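PDB 5D2K: 4-oxalocrotonate decarboxylase NahK from Pseudomonas putida, which catalyses the metal-assisted decarboxylation of 2-oxohex-3-enedioate to 2-oxopent-4-enoate and carbon dioxide in the breakdown of naphthalene. Local coordinates for residues Tyr88-Asp99 with Asn167-Gly177. The protein carries 1 engineered substitution. Sequence-based numbering, arbitrary orientation.
With OOG (2-oxoadipic acid), chain D; EDO (1,2-ethanediol), chain H.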
# COMPACT_ATOMS: atom_id res chain seq x y z
N TYR A 88 -2.64 6.50 -3.21
CA TYR A 88 -2.12 5.26 -3.76
C TYR A 88 -0.59 5.33 -3.88
O TYR A 88 -0.01 6.41 -3.78
CB TYR A 88 -2.76 4.94 -5.13
CG TYR A 88 -2.37 5.87 -6.28
CD1 TYR A 88 -1.17 5.70 -6.96
CD2 TYR A 88 -3.22 6.90 -6.68
CE1 TYR A 88 -0.83 6.54 -8.02
CE2 TYR A 88 -2.90 7.74 -7.72
CZ TYR A 88 -1.70 7.56 -8.39
OH TYR A 88 -1.36 8.41 -9.43
N GLY A 89 0.02 4.17 -4.07
CA GLY A 89 1.44 4.07 -4.38
C GLY A 89 1.66 2.81 -5.19
O GLY A 89 0.72 2.07 -5.48
N PHE A 90 2.91 2.56 -5.57
CA PHE A 90 3.23 1.38 -6.39
C PHE A 90 4.03 0.34 -5.61
O PHE A 90 4.64 0.65 -4.58
CB PHE A 90 4.00 1.80 -7.65
CG PHE A 90 5.39 2.31 -7.36
CD1 PHE A 90 6.46 1.43 -7.24
CD2 PHE A 90 5.62 3.66 -7.17
CE1 PHE A 90 7.74 1.90 -6.94
CE2 PHE A 90 6.88 4.14 -6.88
CZ PHE A 90 7.95 3.25 -6.77
N LEU A 91 4.04 -0.89 -6.13
CA LEU A 91 4.78 -2.00 -5.52
C LEU A 91 5.86 -2.52 -6.46
O LEU A 91 5.57 -2.95 -7.59
CB LEU A 91 3.81 -3.13 -5.14
CG LEU A 91 2.64 -2.72 -4.24
CD1 LEU A 91 1.66 -3.88 -4.13
CD2 LEU A 91 3.14 -2.33 -2.86
N ALA A 92 7.12 -2.46 -6.02
CA ALA A 92 8.22 -3.01 -6.80
C ALA A 92 8.43 -4.50 -6.50
O ALA A 92 8.08 -4.98 -5.40
CB ALA A 92 9.50 -2.24 -6.52
N ASP A 93 9.01 -5.23 -7.45
CA ASP A 93 9.11 -6.67 -7.28
C ASP A 93 9.88 -7.09 -6.02
O ASP A 93 9.46 -8.03 -5.34
CB ASP A 93 9.69 -7.36 -8.54
CG ASP A 93 10.97 -6.72 -9.09
OD1 ASP A 93 11.67 -5.94 -8.41
OD2 ASP A 93 11.28 -7.08 -10.25
N TYR A 94 10.96 -6.40 -5.67
CA TYR A 94 11.75 -6.81 -4.50
C TYR A 94 11.03 -6.52 -3.18
O TYR A 94 11.51 -6.93 -2.11
CB TYR A 94 13.14 -6.16 -4.51
CG TYR A 94 13.12 -4.66 -4.32
CD1 TYR A 94 13.18 -4.10 -3.05
CD2 TYR A 94 13.07 -3.81 -5.41
CE1 TYR A 94 13.16 -2.71 -2.88
CE2 TYR A 94 13.05 -2.43 -5.25
CZ TYR A 94 13.09 -1.89 -3.98
OH TYR A 94 13.09 -0.52 -3.80
N PHE A 95 9.88 -5.84 -3.24
CA PHE A 95 9.02 -5.69 -2.04
C PHE A 95 8.43 -7.02 -1.61
O PHE A 95 8.02 -7.17 -0.45
CB PHE A 95 7.84 -4.73 -2.28
CG PHE A 95 8.19 -3.27 -2.48
CD1 PHE A 95 9.51 -2.81 -2.55
CD2 PHE A 95 7.16 -2.34 -2.58
CE1 PHE A 95 9.77 -1.45 -2.72
CE2 PHE A 95 7.42 -0.98 -2.77
CZ PHE A 95 8.73 -0.54 -2.84
N SER A 96 8.32 -7.98 -2.54
CA SER A 96 7.57 -9.21 -2.28
C SER A 96 8.28 -10.17 -1.32
O SER A 96 9.49 -10.37 -1.39
CB SER A 96 7.28 -9.92 -3.61
OG SER A 96 8.48 -10.35 -4.24
N VAL A 97 7.48 -10.77 -0.43
CA VAL A 97 7.92 -11.74 0.57
C VAL A 97 7.00 -12.95 0.49
O VAL A 97 5.78 -12.80 0.38
CB VAL A 97 7.87 -11.12 2.00
CG1 VAL A 97 8.32 -12.11 3.08
CG2 VAL A 97 8.69 -9.83 2.07
N PRO A 98 7.57 -14.17 0.51
CA PRO A 98 6.74 -15.37 0.43
C PRO A 98 6.04 -15.68 1.76
O PRO A 98 6.58 -15.33 2.81
CB PRO A 98 7.75 -16.46 0.07
CG PRO A 98 8.98 -16.03 0.75
CD PRO A 98 9.00 -14.50 0.63
N ASP A 99 4.87 -16.31 1.70
CA ASP A 99 4.17 -16.79 2.89
C ASP A 99 5.15 -17.58 3.76
O ASP A 99 5.86 -18.46 3.26
CB ASP A 99 2.97 -17.66 2.48
CG ASP A 99 1.97 -17.90 3.61
OD1 ASP A 99 2.15 -17.36 4.71
OD2 ASP A 99 0.98 -18.62 3.36
N ASN A 167 5.88 7.43 -1.75
CA ASN A 167 5.22 6.23 -2.25
C ASN A 167 4.34 5.55 -1.20
O ASN A 167 4.31 4.32 -1.08
CB ASN A 167 6.26 5.23 -2.78
CG ASN A 167 5.62 4.13 -3.61
OD1 ASN A 167 4.58 4.36 -4.23
ND2 ASN A 167 6.21 2.94 -3.59
N ALA A 168 3.62 6.37 -0.44
CA ALA A 168 2.68 5.89 0.57
C ALA A 168 3.32 4.87 1.53
O ALA A 168 2.67 3.92 1.96
CB ALA A 168 1.45 5.29 -0.11
N SER A 169 4.58 5.10 1.88
CA SER A 169 5.29 4.32 2.92
C SER A 169 5.52 2.85 2.54
O SER A 169 5.82 2.02 3.40
CB SER A 169 4.54 4.39 4.25
OG SER A 169 4.24 5.74 4.62
N SER A 170 5.40 2.52 1.26
CA SER A 170 5.50 1.13 0.85
C SER A 170 6.92 0.59 1.02
O SER A 170 7.90 1.31 0.82
CB SER A 170 5.08 0.98 -0.61
OG SER A 170 3.77 1.48 -0.83
N THR A 171 7.03 -0.69 1.37
CA THR A 171 8.37 -1.30 1.42
C THR A 171 8.38 -2.83 1.28
O THR A 171 9.27 -3.36 0.62
CB THR A 171 9.12 -0.86 2.73
OG1 THR A 171 10.53 -0.88 2.51
CG2 THR A 171 8.77 -1.72 3.95
N ARG A 172 7.41 -3.54 1.88
CA ARG A 172 7.30 -4.99 1.67
C ARG A 172 5.84 -5.41 1.65
O ARG A 172 4.99 -4.70 2.19
CB ARG A 172 7.99 -5.81 2.78
CG ARG A 172 9.48 -5.51 3.01
CD ARG A 172 10.38 -6.13 1.94
NE ARG A 172 11.80 -5.89 2.26
CZ ARG A 172 12.49 -4.83 1.85
NH1 ARG A 172 11.93 -3.90 1.08
NH2 ARG A 172 13.77 -4.70 2.22
N PHE A 173 5.56 -6.55 1.03
CA PHE A 173 4.24 -7.15 1.17
C PHE A 173 4.38 -8.67 1.13
O PHE A 173 5.25 -9.21 0.45
CB PHE A 173 3.27 -6.64 0.09
CG PHE A 173 3.59 -7.08 -1.31
CD1 PHE A 173 4.47 -6.34 -2.11
CD2 PHE A 173 3.01 -8.22 -1.85
CE1 PHE A 173 4.76 -6.75 -3.41
CE2 PHE A 173 3.30 -8.63 -3.15
CZ PHE A 173 4.17 -7.90 -3.93
N ILE A 174 3.51 -9.33 1.89
CA ILE A 174 3.55 -10.78 2.06
C ILE A 174 2.22 -11.39 1.63
O ILE A 174 1.19 -11.12 2.24
CB ILE A 174 3.81 -11.18 3.54
CG1 ILE A 174 4.95 -10.35 4.15
CG2 ILE A 174 4.08 -12.68 3.66
CD1 ILE A 174 4.81 -10.08 5.66
N THR A 175 2.22 -12.22 0.59
CA THR A 175 0.99 -12.88 0.16
C THR A 175 0.92 -14.27 0.76
O THR A 175 1.96 -14.89 1.04
CB THR A 175 0.87 -12.99 -1.37
OG1 THR A 175 1.95 -13.77 -1.89
CG2 THR A 175 0.86 -11.61 -2.03
N GLY A 176 -0.28 -14.78 0.99
CA GLY A 176 -0.40 -16.11 1.54
C GLY A 176 -1.84 -16.58 1.62
O GLY A 176 -2.72 -16.02 0.97
N GLY A 177 -2.06 -17.62 2.42
CA GLY A 177 -3.37 -18.22 2.56
C GLY A 177 -3.91 -18.76 1.25
O GLY A 177 -3.16 -19.14 0.36
C2 OOG D . 0.63 5.19 4.67
C3 OOG D . 0.30 3.82 4.10
C4 OOG D . -1.19 3.57 4.16
C6 OOG D . -2.85 1.56 4.23
O4 OOG D . -3.12 0.37 3.95
O3 OOG D . -3.68 2.26 4.87
C5 OOG D . -1.52 2.13 3.81
C1 OOG D . 1.04 5.06 6.13
O1 OOG D . 2.21 5.38 6.50
O2 OOG D . 0.20 4.64 6.97
O5 OOG D . -0.76 1.41 3.21
C1 EDO H . -3.36 11.57 -8.83
O1 EDO H . -3.34 10.40 -9.68
C2 EDO H . -4.48 11.48 -7.80
O2 EDO H . -4.75 12.79 -7.26
O HOH W 1 4.36 -11.78 -1.64
O HOH W 2 3.51 -16.35 -1.01
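Asn167 clasps the backbone of Phe90 with both ends of its amide. Its CG lies anti to the backbone N (chi1 -166°), which carries the group across to strand 88-92. There Asn167 OD1 takes the Phe90 N-H on a lone pair, in the carbonyl plane, at 2.8 Å, while Asn167 ND2 returns a bond to Phe90 O at 2.9 Å. The pair of bonds fixes the amide's rotation and holds it over one face of the Phe90 ring, the two planes 25° apart. Further along, Phe173 reaches across to 88-99. From CB, its CG sits between the backbone N and the carbonyl carbon (chi1 68°), turning the ring toward 88-99; Phe173 CD1 meets Phe95 CB at 3.7 Å, CE1 nears Phe95 CB and Ser96 N, and Phe173 CZ ends against Ser96 CB at 3.7 Å. Ser96 CA makes a CH-pi contact over one face; Leu91 CD1 lies over the opposite face, toward its rim. Here the backbones pair in parallel: Phe173 N binds Phe95 O, and Val97 N binds Phe173 O at 2.9 Å. Beyond, waters bridge Val97 O to Thr175 N and Asp99 N to Thr175 O. Asn167, with positive phi, is the C-prime residue of the Schellman motif ending helix 160-165; the chain then turns through Ala168 and Ser169 of the 2-oxoadipate pocket into strand 170-175, flanked by strands 96-97 and 139-149. Helix 44-60 packs on Phe90, strand 65-71 on Leu91 and Phe173, whose ring also meets Phe236.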